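Local coordinates for putative protein (Neisseria meningitidis, PDB 2O3G) that is of unknown function but forms the transporter-associated domain of a CBS-domain membrane protein, whose family is tentatively linked to flavin adenine dinucleotide binding, at residues 17-29 with 80-92. Numbering follows the deposited sequence.
Sequences ESLTVEGALEYVE and GQRIERVKITKLP. With EDO (1,2-ethanediol), chain B.
Lys87 runs past Thr20 to the loop residues 17-18 ahead of the short edge strand 20-22. Its CB lies 3.9 Å from Thr20 CG2, and CG stays close to that methyl and to Leu19 O. With CG anti to the backbone N (chi1 -172°) the chain runs out extended as far as CE, which passes Ser18 O; after a final bend NZ lies 2.6 Å from Ser18 O. NZ gives a weak hydrogen bond to Ser18 OG and a long salt bridge to Glu17 OE1 at 3.7 Å. On the same face Arg85 crosses Thr20 at about a right angle, and its NH2 donates to Thr20 OG1 (2.9 Å), which sits at the guanidinium edge, in plane. On the opposite face Val21 CG2 packs 4.0 Å from Ile88 CD1 and against Val86; both valines also touch Val48 of helix 48-56. Backbone bonds join Ile88 N to Leu19 O (3.0 Å) and pair Val21 with Val86; Gly23 N meets Glu84 O from above its carbonyl plane. A classic bulge in strand 82-90 sets Glu84 and Arg85 against the single residue Glu77 of strand 71-79. The pairing adds an antiparallel edge strand to the sheet of this transporter-associated domain, in the order 20-22, 82-90, 71-79, 65-68.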
ATOM      1  N   GLU A  17      -4.512  16.246   4.764  1.00 77.35           N
ATOM      2  CA  GLU A  17      -3.570  15.515   3.844  1.00 77.44           C
ATOM      3  C   GLU A  17      -4.165  14.777   2.590  1.00 75.85           C
ATOM      4  O   GLU A  17      -4.673  13.634   2.675  1.00 74.70           O
ATOM      5  CB  GLU A  17      -2.668  14.559   4.646  1.00 78.36           C
ATOM      6  CG  GLU A  17      -1.254  15.082   4.915  1.00 81.80           C
ATOM      7  CD  GLU A  17      -0.238  14.692   3.811  1.00 87.43           C
ATOM      8  OE1 GLU A  17      -0.322  15.276   2.693  1.00 88.97           O
ATOM      9  OE2 GLU A  17       0.659  13.828   4.076  1.00 87.37           O
ATOM     10  N   SER A  18      -4.093  15.493   1.445  1.00 74.03           N
ATOM     11  CA  SER A  18      -3.954  14.954   0.020  1.00 70.05           C
ATOM     12  C   SER A  18      -3.513  13.459  -0.356  1.00 69.19           C
ATOM     13  O   SER A  18      -2.279  13.158  -0.494  1.00 69.14           O
ATOM     14  CB  SER A  18      -3.104  15.970  -0.827  1.00 71.00           C
ATOM     15  OG  SER A  18      -1.721  15.995  -0.474  1.00 68.14           O
ATOM     16  N   LEU A  19      -4.520  12.585  -0.597  1.00 66.34           N
ATOM     17  CA  LEU A  19      -4.333  11.228  -1.215  1.00 64.16           C
ATOM     18  C   LEU A  19      -3.640  10.178  -0.365  1.00 60.87           C
ATOM     19  O   LEU A  19      -2.483   9.732  -0.659  1.00 61.00           O
ATOM     20  CB  LEU A  19      -3.523  11.341  -2.461  1.00 63.04           C
ATOM     21  CG  LEU A  19      -4.305  11.948  -3.568  1.00 63.33           C
ATOM     22  CD1 LEU A  19      -3.124  12.375  -4.437  1.00 65.03           C
ATOM     23  CD2 LEU A  19      -5.256  10.921  -4.174  1.00 59.13           C
ATOM     24  N   THR A  20      -4.307   9.789   0.705  1.00 56.39           N
ATOM     25  CA  THR A  20      -3.649   8.906   1.622  1.00 53.23           C
ATOM     26  C   THR A  20      -4.688   7.964   2.163  1.00 51.30           C
ATOM     27  O   THR A  20      -5.861   8.302   2.312  1.00 50.88           O
ATOM     28  CB  THR A  20      -2.968   9.679   2.788  1.00 53.21           C
ATOM     29  OG1 THR A  20      -3.956  10.479   3.401  1.00 49.66           O
ATOM     30  CG2 THR A  20      -1.806  10.551   2.328  1.00 49.69           C
ATOM     31  N   VAL A  21      -4.245   6.763   2.449  1.00 48.96           N
ATOM     32  CA  VAL A  21      -5.164   5.768   2.970  1.00 46.69           C
ATOM     33  C   VAL A  21      -4.476   5.181   4.142  1.00 47.30           C
ATOM     34  O   VAL A  21      -3.204   5.272   4.324  1.00 45.68           O
ATOM     35  CB  VAL A  21      -5.442   4.615   1.984  1.00 46.10           C
ATOM     36  CG1 VAL A  21      -6.299   5.083   0.871  1.00 44.70           C
ATOM     37  CG2 VAL A  21      -4.176   4.077   1.491  1.00 38.42           C
ATOM     38  N   GLU A  22      -5.337   4.583   4.950  1.00 48.47           N
ATOM     39  CA  GLU A  22      -4.838   3.687   5.965  1.00 50.95           C
ATOM     40  C   GLU A  22      -4.259   2.370   5.467  1.00 50.06           C
ATOM     41  O   GLU A  22      -4.845   1.651   4.622  1.00 50.56           O
ATOM     42  CB  GLU A  22      -5.881   3.438   7.001  1.00 52.09           C
ATOM     43  CG  GLU A  22      -7.202   3.011   6.443  1.00 59.32           C
ATOM     44  CD  GLU A  22      -8.164   2.635   7.619  1.00 69.17           C
ATOM     45  OE1 GLU A  22      -9.039   1.675   7.446  1.00 71.48           O
ATOM     46  OE2 GLU A  22      -7.981   3.312   8.704  1.00 64.12           O
ATOM     47  N   GLY A  23      -3.080   2.106   6.007  1.00 48.96           N
ATOM     48  CA  GLY A  23      -2.426   0.808   5.965  1.00 48.06           C
ATOM     49  C   GLY A  23      -3.301  -0.436   5.880  1.00 45.97           C
ATOM     50  O   GLY A  23      -2.879  -1.445   5.330  1.00 46.26           O
ATOM     51  N   ALA A  24      -4.497  -0.364   6.399  1.00 43.63           N
ATOM     52  CA  ALA A  24      -5.260  -1.526   6.609  1.00 44.13           C
ATOM     53  C   ALA A  24      -6.421  -1.400   5.729  1.00 45.02           C
ATOM     54  O   ALA A  24      -7.417  -2.062   5.921  1.00 46.91           O
ATOM     55  CB  ALA A  24      -5.766  -1.548   8.063  1.00 44.33           C
ATOM     56  N   LEU A  25      -6.390  -0.500   4.772  1.00 46.32           N
ATOM     57  CA  LEU A  25      -7.440  -0.577   3.728  1.00 45.44           C
ATOM     58  C   LEU A  25      -7.193  -1.918   3.004  1.00 44.78           C
ATOM     59  O   LEU A  25      -6.015  -2.374   2.789  1.00 44.32           O
ATOM     60  CB  LEU A  25      -7.245   0.549   2.731  1.00 44.86           C
ATOM     61  CG  LEU A  25      -8.536   1.176   2.274  1.00 43.71           C
ATOM     62  CD1 LEU A  25      -8.306   1.479   0.837  1.00 43.04           C
ATOM     63  CD2 LEU A  25      -9.884   0.464   2.511  1.00 32.05           C
ATOM     64  N   GLU A  26      -8.293  -2.543   2.668  1.00 43.54           N
ATOM     65  CA  GLU A  26      -8.261  -3.787   1.911  1.00 43.75           C
ATOM     66  C   GLU A  26      -8.068  -3.508   0.437  1.00 42.17           C
ATOM     67  O   GLU A  26      -8.843  -2.769  -0.173  1.00 40.66           O
ATOM     68  CB  GLU A  26      -9.591  -4.543   2.117  1.00 43.51           C
ATOM     69  CG  GLU A  26      -9.639  -5.161   3.524  1.00 45.20           C
ATOM     70  CD  GLU A  26     -10.874  -5.927   3.855  1.00 51.75           C
ATOM     71  OE1 GLU A  26     -11.930  -5.778   3.198  1.00 53.40           O
ATOM     72  OE2 GLU A  26     -10.804  -6.707   4.845  1.00 61.98           O
ATOM     73  N   TYR A  27      -7.048  -4.127  -0.108  1.00 42.21           N
ATOM     74  CA  TYR A  27      -6.851  -4.173  -1.540  1.00 44.23           C
ATOM     75  C   TYR A  27      -8.102  -4.354  -2.302  1.00 44.76           C
ATOM     76  O   TYR A  27      -8.340  -3.682  -3.303  1.00 46.37           O
ATOM     77  CB  TYR A  27      -5.954  -5.263  -1.919  1.00 43.98           C
ATOM     78  CG  TYR A  27      -5.497  -5.160  -3.333  1.00 42.97           C
ATOM     79  CD1 TYR A  27      -4.298  -4.581  -3.644  1.00 43.19           C
ATOM     80  CD2 TYR A  27      -6.244  -5.674  -4.337  1.00 44.61           C
ATOM     81  CE1 TYR A  27      -3.852  -4.468  -4.954  1.00 42.92           C
ATOM     82  CE2 TYR A  27      -5.818  -5.606  -5.669  1.00 48.61           C
ATOM     83  CZ  TYR A  27      -4.606  -4.990  -5.955  1.00 45.09           C
ATOM     84  OH  TYR A  27      -4.183  -4.938  -7.266  1.00 44.74           O
ATOM     85  N   VAL A  28      -8.981  -5.147  -1.767  1.00 44.83           N
ATOM     86  CA  VAL A  28     -10.197  -5.411  -2.478  1.00 45.78           C
ATOM     87  C   VAL A  28     -11.047  -4.198  -2.507  1.00 46.21           C
ATOM     88  O   VAL A  28     -11.975  -4.077  -3.284  1.00 46.82           O
ATOM     89  CB  VAL A  28     -10.846  -6.647  -1.816  1.00 46.37           C
ATOM     90  CG1 VAL A  28     -12.362  -6.610  -1.819  1.00 47.96           C
ATOM     91  CG2 VAL A  28     -10.357  -7.821  -2.578  1.00 46.16           C
ATOM     92  N   GLU A  29     -10.771  -3.280  -1.603  1.00 48.84           N
ATOM     93  CA  GLU A  29     -11.613  -2.080  -1.492  1.00 50.31           C
ATOM     94  C   GLU A  29     -11.015  -0.878  -2.276  1.00 48.35           C
ATOM     95  O   GLU A  29     -11.738  -0.213  -2.976  1.00 47.71           O
ATOM     96  CB  GLU A  29     -11.859  -1.750  -0.017  1.00 52.04           C
ATOM     97  CG  GLU A  29     -13.066  -2.585   0.670  1.00 60.70           C
ATOM     98  CD  GLU A  29     -14.497  -2.394   0.036  1.00 72.44           C
ATOM     99  OE1 GLU A  29     -14.835  -1.223  -0.350  1.00 74.77           O
ATOM    100  OE2 GLU A  29     -15.286  -3.421  -0.067  1.00 75.57           O
ATOM    101  N   GLY A  80       3.287   2.740  15.955  1.00 68.49           N
ATOM    102  CA  GLY A  80       3.915   1.615  16.551  1.00 67.85           C
ATOM    103  C   GLY A  80       4.498   0.780  15.452  1.00 67.35           C
ATOM    104  O   GLY A  80       5.447   1.170  14.738  1.00 69.13           O
ATOM    105  N   GLN A  81       3.978  -0.410  15.304  1.00 66.06           N
ATOM    106  CA  GLN A  81       4.608  -1.257  14.316  1.00 63.97           C
ATOM    107  C   GLN A  81       3.608  -1.431  13.181  1.00 62.74           C
ATOM    108  O   GLN A  81       3.890  -2.119  12.247  1.00 62.59           O
ATOM    109  CB  GLN A  81       5.089  -2.567  14.954  1.00 63.26           C
ATOM    110  CG  GLN A  81       6.175  -3.266  14.194  1.00 61.61           C
ATOM    111  CD  GLN A  81       7.548  -2.754  14.446  1.00 63.44           C
ATOM    112  OE1 GLN A  81       8.401  -2.751  13.533  1.00 63.15           O
ATOM    113  NE2 GLN A  81       7.807  -2.324  15.688  1.00 63.29           N
ATOM    114  N   ARG A  82       2.462  -0.768  13.282  1.00 61.07           N
ATOM    115  CA  ARG A  82       1.433  -0.818  12.294  1.00 61.26           C
ATOM    116  C   ARG A  82       1.724   0.319  11.331  1.00 60.24           C
ATOM    117  O   ARG A  82       2.167   1.395  11.760  1.00 60.75           O
ATOM    118  CB  ARG A  82       0.061  -0.578  12.941  1.00 60.25           C
ATOM    119  CG  ARG A  82      -1.123  -0.746  11.985  1.00 62.64           C
ATOM    120  CD  ARG A  82      -2.501  -0.629  12.655  1.00 65.49           C
ATOM    121  NE  ARG A  82      -2.580   0.559  13.527  1.00 79.77           N
ATOM    122  CZ  ARG A  82      -2.485   0.564  14.876  1.00 85.36           C
ATOM    123  NH1 ARG A  82      -2.587   1.720  15.548  1.00 87.03           N
ATOM    124  NH2 ARG A  82      -2.313  -0.570  15.580  1.00 87.30           N
ATOM    125  N   ILE A  83       1.465   0.081  10.036  1.00 58.35           N
ATOM    126  CA  ILE A  83       1.520   1.118   9.011  1.00 54.90           C
ATOM    127  C   ILE A  83       0.192   1.784   9.101  1.00 54.25           C
ATOM    128  O   ILE A  83      -0.849   1.223   8.778  1.00 53.39           O
ATOM    129  CB  ILE A  83       1.677   0.518   7.635  1.00 54.55           C
ATOM    130  CG1 ILE A  83       3.048  -0.125   7.489  1.00 54.47           C
ATOM    131  CG2 ILE A  83       1.681   1.567   6.617  1.00 55.15           C
ATOM    132  CD1 ILE A  83       3.042  -1.278   6.480  1.00 56.22           C
ATOM    133  N   GLU A  84       0.215   3.019   9.565  1.00 54.57           N
ATOM    134  CA  GLU A  84      -1.023   3.703   9.857  1.00 55.40           C
ATOM    135  C   GLU A  84      -1.644   4.399   8.612  1.00 53.66           C
ATOM    136  O   GLU A  84      -2.877   4.262   8.340  1.00 51.42           O
ATOM    137  CB  GLU A  84      -0.775   4.675  11.047  1.00 57.55           C
ATOM    138  CG  GLU A  84      -2.053   5.378  11.597  1.00 65.56           C
ATOM    139  CD  GLU A  84      -2.828   4.491  12.563  1.00 77.26           C
ATOM    140  OE1 GLU A  84      -3.319   4.998  13.633  1.00 84.17           O
ATOM    141  OE2 GLU A  84      -2.915   3.271  12.267  1.00 78.76           O
ATOM    142  N   ARG A  85      -0.783   5.151   7.889  1.00 53.11           N
ATOM    143  CA  ARG A  85      -1.176   5.966   6.692  1.00 53.13           C
ATOM    144  C   ARG A  85      -0.220   5.784   5.566  1.00 50.86           C
ATOM    145  O   ARG A  85       1.039   5.880   5.756  1.00 49.53           O
ATOM    146  CB  ARG A  85      -1.126   7.478   6.975  1.00 53.77           C
ATOM    147  CG  ARG A  85      -2.241   7.968   7.731  1.00 58.71           C
ATOM    148  CD  ARG A  85      -3.125   8.884   6.967  1.00 66.57           C
ATOM    149  NE  ARG A  85      -4.450   8.459   7.386  1.00 73.45           N
ATOM    150  CZ  ARG A  85      -5.565   8.638   6.696  1.00 74.03           C
ATOM    151  NH1 ARG A  85      -6.698   8.164   7.203  1.00 76.29           N
ATOM    152  NH2 ARG A  85      -5.552   9.289   5.531  1.00 72.30           N
ATOM    153  N   VAL A  86      -0.804   5.586   4.388  1.00 49.22           N
ATOM    154  CA  VAL A  86       0.044   5.581   3.208  1.00 49.64           C
ATOM    155  C   VAL A  86      -0.407   6.598   2.157  1.00 49.26           C
ATOM    156  O   VAL A  86      -1.621   6.926   2.025  1.00 47.96           O
ATOM    157  CB  VAL A  86       0.373   4.122   2.712  1.00 50.31           C
ATOM    158  CG1 VAL A  86      -0.512   3.146   3.364  1.00 48.45           C
ATOM    159  CG2 VAL A  86       0.273   3.995   1.214  1.00 50.09           C
ATOM    160  N   LYS A  87       0.585   7.175   1.497  1.00 50.30           N
ATOM    161  CA  LYS A  87       0.364   8.217   0.461  1.00 51.56           C
ATOM    162  C   LYS A  87       0.499   7.563  -0.923  1.00 51.60           C
ATOM    163  O   LYS A  87       1.566   7.020  -1.250  1.00 50.69           O
ATOM    164  CB  LYS A  87       1.434   9.344   0.580  1.00 52.41           C
ATOM    165  CG  LYS A  87       1.182  10.607  -0.331  1.00 52.20           C
ATOM    166  CD  LYS A  87       2.357  11.609  -0.525  1.00 52.57           C
ATOM    167  CE  LYS A  87       1.793  13.037  -0.934  1.00 57.44           C
ATOM    168  NZ  LYS A  87       0.300  13.440  -0.461  1.00 55.81           N
ATOM    169  N   ILE A  88      -0.589   7.586  -1.700  1.00 52.04           N
ATOM    170  CA  ILE A  88      -0.560   7.070  -3.052  1.00 51.58           C
ATOM    171  C   ILE A  88      -0.218   8.197  -4.049  1.00 53.22           C
ATOM    172  O   ILE A  88      -1.017   9.223  -4.181  1.00 52.82           O
ATOM    173  CB  ILE A  88      -1.908   6.636  -3.552  1.00 50.22           C
ATOM    174  CG1 ILE A  88      -2.814   5.875  -2.582  1.00 50.64           C
ATOM    175  CG2 ILE A  88      -1.644   5.751  -4.616  1.00 54.05           C
ATOM    176  CD1 ILE A  88      -2.317   4.598  -2.057  1.00 42.23           C
ATOM    177  N   THR A  89       0.914   8.039  -4.754  1.00 52.63           N
ATOM    178  CA  THR A  89       1.143   8.791  -5.988  1.00 52.70           C
ATOM    179  C   THR A  89       1.226   7.992  -7.364  1.00 54.70           C
ATOM    180  O   THR A  89       1.138   6.750  -7.362  1.00 55.46           O
ATOM    181  CB  THR A  89       2.274   9.782  -5.830  1.00 52.76           C
ATOM    182  OG1 THR A  89       3.550   9.143  -5.657  1.00 50.54           O
ATOM    183  CG2 THR A  89       1.971  10.760  -4.681  1.00 53.49           C
ATOM    184  N   LYS A  90       1.379   8.697  -8.526  1.00 54.24           N
ATOM    185  CA  LYS A  90       1.505   8.075  -9.874  1.00 53.64           C
ATOM    186  C   LYS A  90       2.960   7.844 -10.393  1.00 55.24           C
ATOM    187  O   LYS A  90       3.849   8.678 -10.187  1.00 56.90           O
ATOM    188  CB  LYS A  90       0.716   8.859 -10.873  1.00 53.15           C
ATOM    189  CG  LYS A  90      -0.558   8.230 -11.246  1.00 51.93           C
ATOM    190  CD  LYS A  90      -0.230   7.441 -12.366  1.00 52.47           C
ATOM    191  CE  LYS A  90      -1.192   6.330 -12.679  1.00 53.36           C
ATOM    192  NZ  LYS A  90      -0.184   5.497 -13.476  1.00 55.43           N
ATOM    193  N   LEU A  91       3.284   6.707 -10.995  1.00 55.47           N
ATOM    194  CA  LEU A  91       4.626   6.618 -11.467  1.00 55.37           C
ATOM    195  C   LEU A  91       4.632   7.217 -12.881  1.00 56.33           C
ATOM    196  O   LEU A  91       3.509   7.266 -13.481  1.00 55.14           O
ATOM    197  CB  LEU A  91       5.122   5.205 -11.407  1.00 55.84           C
ATOM    198  CG  LEU A  91       5.980   4.964 -10.180  1.00 55.75           C
ATOM    199  CD1 LEU A  91       6.297   6.245  -9.518  1.00 56.29           C
ATOM    200  CD2 LEU A  91       5.222   4.133  -9.271  1.00 60.00           C
ATOM    201  N   PRO A  92       5.801   7.843 -13.311  1.00 57.24           N
ATOM    202  CA  PRO A  92       6.204   8.087 -14.677  1.00 58.13           C
ATOM    203  C   PRO A  92       5.505   7.195 -15.655  1.00 59.57           C
ATOM    204  O   PRO A  92       4.285   7.361 -15.835  1.00 61.70           O
ATOM    205  CB  PRO A  92       7.699   7.801 -14.626  1.00 56.91           C
ATOM    206  CG  PRO A  92       8.109   8.464 -13.286  1.00 58.87           C
ATOM    207  CD  PRO A  92       6.800   8.513 -12.427  1.00 57.84           C
TER
HETATM  208  C1  EDO B 101       1.664  -3.749  16.828  1.00 56.77           C
HETATM  209  O1  EDO B 101       2.728  -2.800  16.670  1.00 57.82           O
HETATM  210  C2  EDO B 101       0.753  -3.570  15.571  1.00 54.78           C
HETATM  211  O2  EDO B 101      -0.611  -3.112  15.875  1.00 49.22           O